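Local coordinates for putative lipoprotein (Parabacteroides distasonis ATCC 8503, PDB 3JX8), which is of unknown function but, with its adhesin-type head domain, may take part in adhesion or lipid binding, at residues N129-G134 against N150-D155; Y139-N144 against I156-L161; I171-T176 against F193-R198; A180-A185 against I210-T215; A200-A205 against Q216-N221. One frame throughout, in Å; residues are numbered along the deposited sequence.

Contact 1 (N129-G134 against N150-D155); sequences NVELRG and NIIAKD
E131 lays its side chain against I152, CG of the glutamate meeting CG2 of the isoleucine at 3.6 Å as the two side chains cross obliquely. Two residues earlier, on the same face, OD1 of N150 approaches CB of N129 at 3.5 Å. Between those two rungs a water bridges the segments, donating to E131 OE2 and accepting from N150 ND2. The carboxylate is held from its own segment as well. R133 brings NE and NH2 side-on to the single oxygen E131 OE1, which lies close to the guanidinium plane, NE making a salt bridge at 2.7 Å. K154 runs beside E131, its NZ 4.2 Å from E131 OE1, so opposite charges are near without forming a salt bridge.

Beneath these side chains lies a regular parallel ladder. V130 O receives I152 N at 2.9 Å, and I152 O receives L132 N at the same length. The axes of 129-132 and 150-153 diverge by merely 2° and approach to 4.7 Å, evidence of successive coils in register. V130, L132, I151 and A153 occupy the buried face, where V130, L132 and I151 meet I122 of strand 120-125. L132 also reaches L141 of strand 140-146, while strands 108-111 and 170-174 flank the pair.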
# COMPACT_ATOMS: atom_id res chain seq x y z
N ASN A 129 14.43 10.53 -2.02
CA ASN A 129 13.65 11.70 -1.66
C ASN A 129 13.32 12.62 -2.83
O ASN A 129 14.07 12.71 -3.81
CB ASN A 129 14.31 12.49 -0.53
CG ASN A 129 15.67 12.99 -0.88
OD1 ASN A 129 16.59 12.21 -0.94
ND2 ASN A 129 15.83 14.30 -1.05
N VAL A 130 12.13 13.21 -2.76
CA VAL A 130 11.74 14.30 -3.62
C VAL A 130 11.48 15.49 -2.73
O VAL A 130 10.75 15.36 -1.72
CB VAL A 130 10.50 13.96 -4.41
CG1 VAL A 130 10.09 15.11 -5.32
CG2 VAL A 130 10.75 12.66 -5.18
N GLU A 131 12.08 16.63 -3.08
CA GLU A 131 11.87 17.88 -2.37
C GLU A 131 11.46 19.00 -3.30
O GLU A 131 12.21 19.38 -4.21
CB GLU A 131 13.14 18.31 -1.66
CG GLU A 131 13.74 17.22 -0.83
CD GLU A 131 14.85 17.73 0.09
OE1 GLU A 131 15.15 18.96 0.09
OE2 GLU A 131 15.40 16.87 0.82
N LEU A 132 10.26 19.51 -3.08
CA LEU A 132 9.78 20.70 -3.75
C LEU A 132 10.08 21.84 -2.80
O LEU A 132 9.31 22.16 -1.90
CB LEU A 132 8.28 20.59 -4.07
CG LEU A 132 7.89 19.31 -4.83
CD1 LEU A 132 6.40 19.32 -5.22
CD2 LEU A 132 8.76 19.12 -6.02
N ARG A 133 11.26 22.43 -2.96
CA ARG A 133 11.72 23.47 -2.05
C ARG A 133 11.15 24.82 -2.37
O ARG A 133 10.97 25.63 -1.49
CB ARG A 133 13.24 23.56 -2.04
CG ARG A 133 13.89 22.29 -1.58
CD ARG A 133 15.39 22.42 -1.56
NE ARG A 133 16.02 21.25 -0.94
CZ ARG A 133 17.34 20.99 -0.96
NH1 ARG A 133 18.18 21.79 -1.60
NH2 ARG A 133 17.82 19.91 -0.35
N GLY A 134 10.90 25.07 -3.64
CA GLY A 134 10.40 26.37 -4.05
C GLY A 134 8.90 26.45 -3.84
O GLY A 134 8.25 25.43 -3.63
N ASN A 150 11.12 9.48 1.32
CA ASN A 150 10.23 10.60 1.59
C ASN A 150 10.05 11.64 0.51
O ASN A 150 10.90 11.80 -0.37
CB ASN A 150 10.67 11.31 2.84
CG ASN A 150 11.96 11.96 2.66
OD1 ASN A 150 12.96 11.27 2.50
ND2 ASN A 150 11.98 13.30 2.69
N ILE A 151 8.91 12.31 0.57
CA ILE A 151 8.58 13.46 -0.27
C ILE A 151 8.27 14.60 0.67
O ILE A 151 7.55 14.38 1.66
CB ILE A 151 7.34 13.20 -1.12
CG1 ILE A 151 7.55 11.97 -2.03
CG2 ILE A 151 6.98 14.44 -1.93
CD1 ILE A 151 6.33 11.59 -2.91
N ILE A 152 8.82 15.78 0.41
CA ILE A 152 8.53 16.99 1.16
C ILE A 152 8.25 18.13 0.20
O ILE A 152 9.03 18.38 -0.73
CB ILE A 152 9.66 17.40 2.17
CG1 ILE A 152 9.28 18.73 2.83
CG2 ILE A 152 10.99 17.53 1.50
CD1 ILE A 152 9.93 19.01 4.21
N ALA A 153 7.13 18.82 0.40
CA ALA A 153 6.80 20.02 -0.37
C ALA A 153 6.77 21.14 0.65
O ALA A 153 5.87 21.19 1.49
CB ALA A 153 5.47 19.88 -1.09
N LYS A 154 7.74 22.03 0.57
CA LYS A 154 7.95 23.05 1.59
C LYS A 154 7.07 24.28 1.51
O LYS A 154 6.97 25.01 2.49
CB LYS A 154 9.40 23.49 1.59
CG LYS A 154 10.33 22.37 1.99
CD LYS A 154 11.75 22.84 2.23
CE LYS A 154 12.58 21.74 2.93
NZ LYS A 154 14.06 21.95 2.78
N ASP A 155 6.39 24.51 0.40
CA ASP A 155 5.69 25.77 0.24
C ASP A 155 4.70 25.66 -0.89
O ASP A 155 5.02 25.97 -2.06
CB ASP A 155 6.73 26.86 -0.06
CG ASP A 155 6.16 28.27 -0.21
OD1 ASP A 155 4.94 28.50 -0.12
OD2 ASP A 155 6.99 29.16 -0.45
O HOH W 1 14.31 14.96 2.25
O HOH W 2 15.74 20.09 2.18
O HOH W 3 6.88 23.52 -2.10
O HOH W 4 9.71 28.64 -0.41

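Contact 2 (Y139-N144 against I156-L161)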
# COMPACT_ATOMS: atom_id res chain seq x y z
N TYR A 139 -3.22 24.39 -9.57
CA TYR A 139 -4.46 23.64 -9.44
C TYR A 139 -4.32 22.36 -8.63
O TYR A 139 -4.99 22.21 -7.61
CB TYR A 139 -5.05 23.37 -10.81
CG TYR A 139 -6.27 22.49 -10.80
CD1 TYR A 139 -7.49 22.96 -10.33
CD2 TYR A 139 -6.20 21.17 -11.26
CE1 TYR A 139 -8.63 22.14 -10.34
CE2 TYR A 139 -7.32 20.36 -11.27
CZ TYR A 139 -8.53 20.85 -10.81
OH TYR A 139 -9.63 20.02 -10.81
N LYS A 140 -3.46 21.45 -9.06
CA LYS A 140 -3.36 20.15 -8.42
C LYS A 140 -1.94 19.60 -8.31
O LYS A 140 -1.19 19.58 -9.29
CB LYS A 140 -4.27 19.16 -9.13
CG LYS A 140 -4.19 17.77 -8.53
CD LYS A 140 -5.38 16.89 -8.86
CE LYS A 140 -5.26 15.54 -8.06
NZ LYS A 140 -6.60 14.83 -7.91
N LEU A 141 -1.57 19.20 -7.09
CA LEU A 141 -0.37 18.42 -6.84
C LEU A 141 -0.76 17.04 -6.27
O LEU A 141 -1.54 16.93 -5.30
CB LEU A 141 0.56 19.12 -5.86
CG LEU A 141 1.87 18.38 -5.49
CD1 LEU A 141 2.79 18.17 -6.72
CD2 LEU A 141 2.60 19.14 -4.36
N GLU A 142 -0.17 16.00 -6.84
CA GLU A 142 -0.34 14.64 -6.34
C GLU A 142 1.03 14.07 -5.99
O GLU A 142 1.96 14.13 -6.81
CB GLU A 142 -1.03 13.81 -7.39
CG GLU A 142 -1.54 12.51 -6.91
CD GLU A 142 -2.37 11.78 -7.95
OE1 GLU A 142 -3.31 12.38 -8.50
OE2 GLU A 142 -2.09 10.58 -8.19
N CYS A 143 1.18 13.61 -4.75
CA CYS A 143 2.42 12.99 -4.23
C CYS A 143 2.17 11.54 -3.82
O CYS A 143 1.53 11.27 -2.78
CB CYS A 143 2.89 13.71 -2.99
SG CYS A 143 3.40 15.39 -3.26
N ASN A 144 2.66 10.62 -4.62
CA ASN A 144 2.47 9.23 -4.37
C ASN A 144 3.79 8.59 -4.10
O ASN A 144 4.78 8.82 -4.84
CB ASN A 144 1.84 8.60 -5.57
CG ASN A 144 0.55 9.27 -5.94
OD1 ASN A 144 -0.26 9.60 -5.06
ND2 ASN A 144 0.35 9.52 -7.23
N ILE A 156 3.49 25.21 -0.56
CA ILE A 156 2.47 24.97 -1.57
C ILE A 156 1.29 25.89 -1.37
O ILE A 156 0.97 26.28 -0.25
CB ILE A 156 2.01 23.47 -1.61
CG1 ILE A 156 1.12 23.12 -0.39
CG2 ILE A 156 3.24 22.52 -1.78
CD1 ILE A 156 0.90 21.61 -0.15
N GLN A 157 0.66 26.21 -2.49
CA GLN A 157 -0.56 26.99 -2.57
C GLN A 157 -1.36 26.39 -3.71
O GLN A 157 -1.10 26.66 -4.89
CB GLN A 157 -0.25 28.46 -2.83
CG GLN A 157 -1.42 29.35 -2.57
CD GLN A 157 -1.22 30.80 -3.00
OE1 GLN A 157 -0.13 31.22 -3.38
NE2 GLN A 157 -2.30 31.57 -2.95
N LEU A 158 -2.33 25.54 -3.35
CA LEU A 158 -3.01 24.69 -4.30
C LEU A 158 -4.53 24.69 -4.10
O LEU A 158 -5.03 24.85 -2.98
CB LEU A 158 -2.51 23.24 -4.15
CG LEU A 158 -1.03 22.96 -4.45
CD1 LEU A 158 -0.63 21.60 -3.88
CD2 LEU A 158 -0.78 23.05 -5.95
N ASP A 159 -5.26 24.46 -5.19
CA ASP A 159 -6.68 24.15 -5.08
C ASP A 159 -6.86 22.73 -4.54
O ASP A 159 -7.76 22.48 -3.74
CB ASP A 159 -7.36 24.26 -6.45
CG ASP A 159 -7.29 25.66 -7.01
OD1 ASP A 159 -7.36 26.62 -6.22
OD2 ASP A 159 -7.15 25.82 -8.24
N ASN A 160 -6.02 21.81 -5.01
CA ASN A 160 -6.14 20.39 -4.70
C ASN A 160 -4.83 19.73 -4.41
O ASN A 160 -3.87 19.91 -5.16
CB ASN A 160 -6.77 19.70 -5.89
CG ASN A 160 -8.10 20.28 -6.21
OD1 ASN A 160 -9.10 20.00 -5.53
ND2 ASN A 160 -8.14 21.14 -7.21
N LEU A 161 -4.78 18.96 -3.33
CA LEU A 161 -3.59 18.19 -2.96
C LEU A 161 -4.00 16.77 -2.68
O LEU A 161 -4.95 16.52 -1.93
CB LEU A 161 -2.92 18.76 -1.72
CG LEU A 161 -1.75 17.92 -1.15
CD1 LEU A 161 -0.54 17.89 -2.11
CD2 LEU A 161 -1.32 18.43 0.24
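Y139 and D159 mark equivalent corners of two successive coils in a right-handed parallel beta-helix of the kind expected for the Pec_lyase-like clan, their CA atoms 4.9 Å apart. The tyrosine ring extends beyond its corner with CG anti to the backbone N (chi1 175°). D159 OD2 stands at the ring edge, 3.6 Å from Y139 CD1. N160 ND2 instead lies over one face, offset toward the rim and nearest Y139 CE1, with the ring and amide planes turned 68° apart. The same amide nitrogen makes a weak hydrogen bond to Y139 O, which also accepts N160 N at 2.8 Å; one carbonyl thus serves both the main chain and the side chain of N160. R179 weakly binds OD1 of that amide.

K140 pairs in parallel with N160, their side chains crossing at about a right angle. L141 turns to the buried face. Its N binds N160 O at 3.1 Å in a ladder running on to S162, while its side chain lies beside L161, pointing the same way. L158, before the corner, closes in obliquely on this leucine; its CD1 reaches L141 CB at 3.4 Å, tighter than usual van der Waals contact.

Contact 3 (I171-T176 against F193-R198); sequences IEVIGT and FDCQAR. With SO4 (sulfate ion), chain I.
D194 O receives the backbone N of G175 at 2.8 Å, with an N-H...O angle of 163°. The same oxygen also takes a CA-H contact from I174. Onward, G175 O accepts Q196 N at 2.9 Å, so glycine's two backbone groups tie it to both neighbours of C195. G175 has backbone angles (phi 146°, psi -139°) at which a CB would be jammed against the preceding carbonyl oxygen; the chain turns a corner here, and glycine permits it. Just before the corner, a water spans the segments, donating to V173 O at 2.6 Å and accepting from D194 N.

On the buried side, V173 CG2 meets C195 CB at 3.6 Å, and C195 SG, anti to the backbone N, lies slightly farther from the same methyl. On the other face T176 and Q196 form a parallel rung, where T176 CG2 approaches Q196 O at 3.8 Å. Farther along, R198 is salt-bridged through NE to D178 and makes weak bonds to a sulfate ion, probably a crystallisation solute, which K199 also binds.

C195 is buried within the coil here, and the short parallel pairing passed from coil to coil at aligned corners is characteristic of a parallel beta-helix.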
# COMPACT_ATOMS: atom_id res chain seq x y z
N ILE A 171 5.60 11.49 3.95
CA ILE A 171 5.27 12.61 3.11
C ILE A 171 5.00 13.76 4.05
O ILE A 171 4.25 13.59 5.03
CB ILE A 171 4.04 12.37 2.24
CG1 ILE A 171 4.26 11.14 1.36
CG2 ILE A 171 3.73 13.63 1.38
CD1 ILE A 171 3.08 10.76 0.48
N GLU A 172 5.60 14.92 3.75
CA GLU A 172 5.43 16.14 4.51
C GLU A 172 5.08 17.31 3.60
O GLU A 172 5.75 17.53 2.58
CB GLU A 172 6.68 16.46 5.32
CG GLU A 172 6.56 17.76 6.10
CD GLU A 172 7.71 17.98 7.11
OE1 GLU A 172 8.71 17.25 7.08
OE2 GLU A 172 7.58 18.90 7.95
N VAL A 173 4.05 18.07 3.98
CA VAL A 173 3.53 19.15 3.15
C VAL A 173 3.25 20.36 4.01
O VAL A 173 2.72 20.24 5.13
CB VAL A 173 2.27 18.75 2.32
CG1 VAL A 173 2.64 17.68 1.32
CG2 VAL A 173 1.08 18.30 3.20
N ILE A 174 3.65 21.52 3.49
CA ILE A 174 3.59 22.78 4.20
C ILE A 174 3.02 23.82 3.25
O ILE A 174 3.48 23.95 2.11
CB ILE A 174 5.01 23.21 4.65
CG1 ILE A 174 5.61 22.16 5.61
CG2 ILE A 174 4.99 24.64 5.27
CD1 ILE A 174 7.16 22.26 5.77
N GLY A 175 1.99 24.53 3.70
CA GLY A 175 1.39 25.60 2.91
C GLY A 175 -0.10 25.74 3.12
O GLY A 175 -0.59 25.63 4.25
N THR A 176 -0.81 25.96 2.02
CA THR A 176 -2.26 26.13 2.00
C THR A 176 -2.84 25.38 0.81
O THR A 176 -2.27 25.40 -0.30
CB THR A 176 -2.62 27.61 1.79
OG1 THR A 176 -2.18 28.32 2.93
CG2 THR A 176 -4.14 27.81 1.71
N PHE A 193 0.48 19.09 9.49
CA PHE A 193 -0.02 20.07 10.45
C PHE A 193 0.17 21.51 9.97
O PHE A 193 -0.62 22.35 10.33
CB PHE A 193 0.68 19.96 11.82
CG PHE A 193 0.05 18.99 12.81
CD1 PHE A 193 -1.32 18.74 12.83
CD2 PHE A 193 0.84 18.40 13.79
CE1 PHE A 193 -1.87 17.86 13.78
CE2 PHE A 193 0.28 17.54 14.75
CZ PHE A 193 -1.06 17.28 14.73
N ASP A 194 1.22 21.81 9.19
CA ASP A 194 1.39 23.17 8.65
C ASP A 194 0.96 23.29 7.20
O ASP A 194 1.42 24.18 6.47
CB ASP A 194 2.82 23.66 8.80
CG ASP A 194 3.23 23.72 10.25
OD1 ASP A 194 2.39 24.08 11.13
OD2 ASP A 194 4.42 23.40 10.51
N CYS A 195 0.06 22.40 6.80
CA CYS A 195 -0.59 22.52 5.53
C CYS A 195 -2.04 22.78 5.83
O CYS A 195 -2.77 21.88 6.17
CB CYS A 195 -0.42 21.27 4.70
SG CYS A 195 -1.37 21.38 3.19
N GLN A 196 -2.45 24.04 5.72
CA GLN A 196 -3.81 24.42 6.05
C GLN A 196 -4.78 24.09 4.93
O GLN A 196 -4.77 24.71 3.87
CB GLN A 196 -3.87 25.91 6.36
CG GLN A 196 -5.20 26.36 6.91
CD GLN A 196 -5.35 27.87 6.89
OE1 GLN A 196 -5.29 28.51 7.91
NE2 GLN A 196 -5.50 28.44 5.70
N ALA A 197 -5.63 23.11 5.19
CA ALA A 197 -6.68 22.68 4.28
C ALA A 197 -8.02 23.22 4.75
O ALA A 197 -8.32 23.25 5.94
CB ALA A 197 -6.75 21.19 4.23
N ARG A 198 -8.87 23.62 3.80
CA ARG A 198 -10.25 23.91 4.14
C ARG A 198 -11.01 22.60 4.38
O ARG A 198 -11.66 22.45 5.41
CB ARG A 198 -10.94 24.76 3.06
CG ARG A 198 -12.38 25.10 3.42
CD ARG A 198 -13.01 26.05 2.40
NE ARG A 198 -13.08 25.41 1.08
CZ ARG A 198 -14.06 24.62 0.64
NH1 ARG A 198 -15.13 24.36 1.38
NH2 ARG A 198 -13.97 24.08 -0.57
S SO4 I . -17.77 22.91 -0.83
O1 SO4 I . -17.74 22.13 0.40
O2 SO4 I . -17.27 22.08 -1.94
O3 SO4 I . -19.12 23.36 -1.06
O4 SO4 I . -16.95 24.09 -0.69
O HOH W 5 3.06 20.18 7.69

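Contact 4 (A180-A185 against I210-T215)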
# COMPACT_ATOMS: atom_id res chain seq x y z
N ALA A 180 -7.79 18.65 0.33
CA ALA A 180 -6.70 17.73 0.53
C ALA A 180 -7.24 16.31 0.75
O ALA A 180 -8.27 16.09 1.42
CB ALA A 180 -5.84 18.13 1.74
N SER A 181 -6.49 15.36 0.21
CA SER A 181 -6.74 13.96 0.44
C SER A 181 -5.41 13.29 0.88
O SER A 181 -4.41 13.36 0.17
CB SER A 181 -7.32 13.38 -0.82
OG SER A 181 -7.24 11.99 -0.73
N PHE A 182 -5.40 12.71 2.08
CA PHE A 182 -4.23 12.05 2.66
C PHE A 182 -4.48 10.57 2.95
O PHE A 182 -5.40 10.22 3.70
CB PHE A 182 -3.85 12.72 3.96
CG PHE A 182 -3.48 14.16 3.82
CD1 PHE A 182 -2.52 14.55 2.91
CD2 PHE A 182 -4.06 15.12 4.62
CE1 PHE A 182 -2.17 15.90 2.79
CE2 PHE A 182 -3.70 16.47 4.50
CZ PHE A 182 -2.74 16.85 3.57
N ASN A 183 -3.65 9.71 2.37
CA ASN A 183 -3.86 8.28 2.42
C ASN A 183 -2.58 7.57 2.81
O ASN A 183 -1.53 7.80 2.21
CB ASN A 183 -4.31 7.78 1.07
CG ASN A 183 -5.48 8.53 0.57
OD1 ASN A 183 -6.62 8.24 0.94
ND2 ASN A 183 -5.23 9.56 -0.24
N VAL A 184 -2.67 6.74 3.84
CA VAL A 184 -1.57 5.87 4.25
C VAL A 184 -2.00 4.39 4.27
O VAL A 184 -3.00 4.04 4.92
CB VAL A 184 -1.05 6.27 5.63
CG1 VAL A 184 0.05 5.30 6.06
CG2 VAL A 184 -0.57 7.71 5.59
N ALA A 185 -1.26 3.53 3.56
CA ALA A 185 -1.45 2.08 3.61
C ALA A 185 -0.13 1.47 4.05
O ALA A 185 0.73 1.14 3.22
CB ALA A 185 -1.88 1.54 2.24
N ILE A 210 -1.35 10.09 10.35
CA ILE A 210 -1.56 11.35 9.64
C ILE A 210 -1.77 12.47 10.64
O ILE A 210 -2.55 12.34 11.60
CB ILE A 210 -2.78 11.29 8.71
CG1 ILE A 210 -2.65 10.13 7.71
CG2 ILE A 210 -3.03 12.71 8.02
CD1 ILE A 210 -3.91 9.95 6.78
N SER A 211 -1.06 13.57 10.43
CA SER A 211 -1.30 14.81 11.18
C SER A 211 -1.88 15.84 10.24
O SER A 211 -1.21 16.24 9.28
CB SER A 211 -0.00 15.33 11.77
OG SER A 211 0.53 14.37 12.67
N VAL A 212 -3.11 16.29 10.50
CA VAL A 212 -3.83 17.12 9.56
C VAL A 212 -4.31 18.40 10.22
O VAL A 212 -4.58 18.43 11.42
CB VAL A 212 -5.04 16.34 8.94
CG1 VAL A 212 -6.02 15.86 10.03
CG2 VAL A 212 -5.74 17.17 7.80
N TYR A 213 -4.40 19.45 9.40
CA TYR A 213 -4.97 20.73 9.78
C TYR A 213 -6.03 21.05 8.74
O TYR A 213 -5.71 21.33 7.58
CB TYR A 213 -3.88 21.78 9.78
CG TYR A 213 -4.26 23.22 10.05
CD1 TYR A 213 -5.42 23.55 10.71
CD2 TYR A 213 -3.38 24.25 9.70
CE1 TYR A 213 -5.74 24.86 10.98
CE2 TYR A 213 -3.68 25.58 9.97
CZ TYR A 213 -4.86 25.87 10.62
OH TYR A 213 -5.18 27.17 10.91
N ALA A 214 -7.30 20.98 9.15
CA ALA A 214 -8.47 21.25 8.32
C ALA A 214 -9.30 22.28 9.06
O ALA A 214 -9.51 22.17 10.26
CB ALA A 214 -9.29 19.96 8.04
N THR A 215 -9.74 23.30 8.34
CA THR A 215 -10.48 24.39 8.97
C THR A 215 -12.00 24.20 8.92
O THR A 215 -12.69 24.64 9.82
CB THR A 215 -10.10 25.75 8.37
OG1 THR A 215 -10.48 25.78 7.00
CG2 THR A 215 -8.58 25.99 8.50
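F182 presents the edge of its ring to V212, whose CG2 lies near the ring plane, 3.9 Å from F182 CE2 and 4.1 Å from F182 CD2. The two side chains lie askew. I210 comes to the ring at a slant through CG2, and the same methyl is 4.1 Å from F182 CB. I190 and A192 of strand 189-192 also touch the phenylalanine, which is thus enclosed by apolar groups from more than one coil.

The other end of I210 reaches the main chain: CD1 sits 3.4 Å from F182 O, because CG1 is anti to the carbonyl carbon (chi1 -57°) and CD1 continues outward from there, anti to CA (chi2 177°). V184 slides past I210 in the opposite direction, CG2 of the valine meeting CG1 of the isoleucine at 3.8 Å. The contact is therefore made by interdigitating apolar side chains and involves no backbone pairing across the segments. In keeping with this, the axes of 180-185 and 210-214 lie 8.8 Å apart, beyond the spacing of paired strands, and run at 171° to one another.

Such antiparallel walls facing each other through alternating inward residues, here F182 and V184 against I210 and V212, form the hydrophobic interior of a flattened beta-helix.

Contact 5 (A200-A205 against Q216-N221); sequences AECNIA and QILDAN
N221 overlaps N203 side by side, the two amides pointing the same way with their planes only 10° apart. N221 ND2 gives a weak hydrogen bond to N203 OD1 at 3.2 Å, and N221 CB also lies against that oxygen. N203 ND2 in turn bonds to N183 OD1 on the preceding coil, so the three form a short ladder of asparagines on the outer face, one link of it weak, reminiscent of the stacked asparagines of beta-helices. Acidic side chains on the same strands steady it. N203 ND2 binds E201 OE2 at 2.8 Å almost in its own amide plane, while N221 ND2 meets D219 OD1 from 66° above the carboxylate plane. The E201 and D219 side chains lie side by side, pointing the same way, their carboxylate planes 23° apart; E201 OE2 and D219 OD2 stay 4.7 Å apart, a spacing of like charges that the asparagine donors would probably ease.

The opposite face is apolar. L218 CD1 approaches C202 SG at 3.9 Å and lies near A200 CB, turned toward both by the second torsion of the leucine.

Backbone bonds fix the register, C202 N to D219 O being 2.7 Å. Strand 180-185 borders 200-205 and strand 235-241 borders 217-223, while I210 and V212 of strand 209-214 and I228 of strand 227-231 pack against the buried face.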
# COMPACT_ATOMS: atom_id res chain seq x y z
N ALA A 200 -10.44 18.32 4.24
CA ALA A 200 -9.50 17.20 4.14
C ALA A 200 -10.18 15.86 4.38
O ALA A 200 -11.06 15.72 5.27
CB ALA A 200 -8.37 17.37 5.09
N GLU A 201 -9.73 14.87 3.61
CA GLU A 201 -10.08 13.47 3.81
C GLU A 201 -8.81 12.70 4.20
O GLU A 201 -7.79 12.80 3.51
CB GLU A 201 -10.60 12.90 2.50
CG GLU A 201 -11.20 11.53 2.65
CD GLU A 201 -11.52 10.88 1.31
OE1 GLU A 201 -11.76 11.66 0.35
OE2 GLU A 201 -11.53 9.61 1.24
N CYS A 202 -8.88 11.95 5.28
CA CYS A 202 -7.75 11.19 5.79
C CYS A 202 -8.11 9.73 5.90
O CYS A 202 -9.11 9.36 6.54
CB CYS A 202 -7.37 11.70 7.16
SG CYS A 202 -6.71 13.35 7.14
N ASN A 203 -7.33 8.89 5.26
CA ASN A 203 -7.55 7.46 5.28
C ASN A 203 -6.30 6.75 5.67
O ASN A 203 -5.25 6.98 5.04
CB ASN A 203 -7.95 6.96 3.91
CG ASN A 203 -9.30 7.49 3.48
OD1 ASN A 203 -10.33 7.07 4.01
ND2 ASN A 203 -9.31 8.41 2.54
N ILE A 204 -6.42 5.84 6.65
CA ILE A 204 -5.34 4.96 7.09
C ILE A 204 -5.75 3.49 7.07
O ILE A 204 -6.79 3.10 7.60
CB ILE A 204 -4.88 5.28 8.52
CG1 ILE A 204 -4.42 6.75 8.63
CG2 ILE A 204 -3.72 4.34 8.95
CD1 ILE A 204 -3.81 7.11 9.98
N ALA A 205 -4.89 2.68 6.45
CA ALA A 205 -4.98 1.24 6.50
C ALA A 205 -3.73 0.74 7.24
O ALA A 205 -2.62 0.98 6.84
CB ALA A 205 -5.11 0.64 5.10
N GLN A 216 -12.51 23.53 7.90
CA GLN A 216 -13.96 23.42 7.75
C GLN A 216 -14.54 22.00 7.85
O GLN A 216 -15.44 21.76 8.63
CB GLN A 216 -14.35 24.05 6.44
CG GLN A 216 -15.82 24.23 6.25
CD GLN A 216 -16.11 24.82 4.90
OE1 GLN A 216 -15.57 25.88 4.55
NE2 GLN A 216 -16.92 24.13 4.11
N ILE A 217 -14.01 21.08 7.05
CA ILE A 217 -14.50 19.70 7.00
C ILE A 217 -13.31 18.74 7.10
O ILE A 217 -12.30 18.91 6.41
CB ILE A 217 -15.21 19.41 5.65
CG1 ILE A 217 -16.41 20.33 5.43
CG2 ILE A 217 -15.65 17.97 5.56
CD1 ILE A 217 -17.53 20.10 6.42
N LEU A 218 -13.45 17.73 7.95
CA LEU A 218 -12.46 16.67 8.11
C LEU A 218 -13.19 15.34 8.11
O LEU A 218 -14.09 15.10 8.93
CB LEU A 218 -11.63 16.81 9.39
CG LEU A 218 -10.62 15.69 9.69
CD1 LEU A 218 -9.56 15.54 8.54
CD2 LEU A 218 -9.94 15.95 11.06
N ASP A 219 -12.79 14.48 7.19
CA ASP A 219 -13.34 13.15 7.08
C ASP A 219 -12.19 12.21 7.46
O ASP A 219 -11.18 12.12 6.75
CB ASP A 219 -13.83 13.03 5.63
CG ASP A 219 -14.42 11.70 5.32
OD1 ASP A 219 -14.62 10.87 6.23
OD2 ASP A 219 -14.71 11.50 4.10
N ALA A 220 -12.32 11.57 8.62
CA ALA A 220 -11.24 10.86 9.28
C ALA A 220 -11.57 9.36 9.35
O ALA A 220 -12.55 8.96 10.00
CB ALA A 220 -11.01 11.43 10.67
N ASN A 221 -10.80 8.55 8.63
CA ASN A 221 -11.08 7.11 8.49
C ASN A 221 -9.86 6.29 8.80
O ASN A 221 -8.76 6.54 8.25
CB ASN A 221 -11.53 6.79 7.05
CG ASN A 221 -12.73 7.63 6.63
OD1 ASN A 221 -13.82 7.45 7.16
ND2 ASN A 221 -12.51 8.61 5.77

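All five contacts lie on successive coils of one parallel beta-helix, in chain order. Contacts 1 and 3 share neighbouring strands 150-153 and 170-174 on one wall. Short strands 156-158 (contact 2), 176-177 and 196-197 (contact 3) form a further run. Contact 5 and the 140-144 and 160-161 parts of contact 2 lie on the wall of strands 140-146 to 217-223. Contact 4 bridges two walls through the core. Contacts 1 and 2 interleave along the chain, as do 3 with 4 and 4 with 5. Centres lie about 12 Å apart for 1 and 2, about 6 Å for 4 and 5 and about 22 Å for 1 and 5. Coil-to-coil pairing builds an elongated scaffold, consistent with an adhesin head.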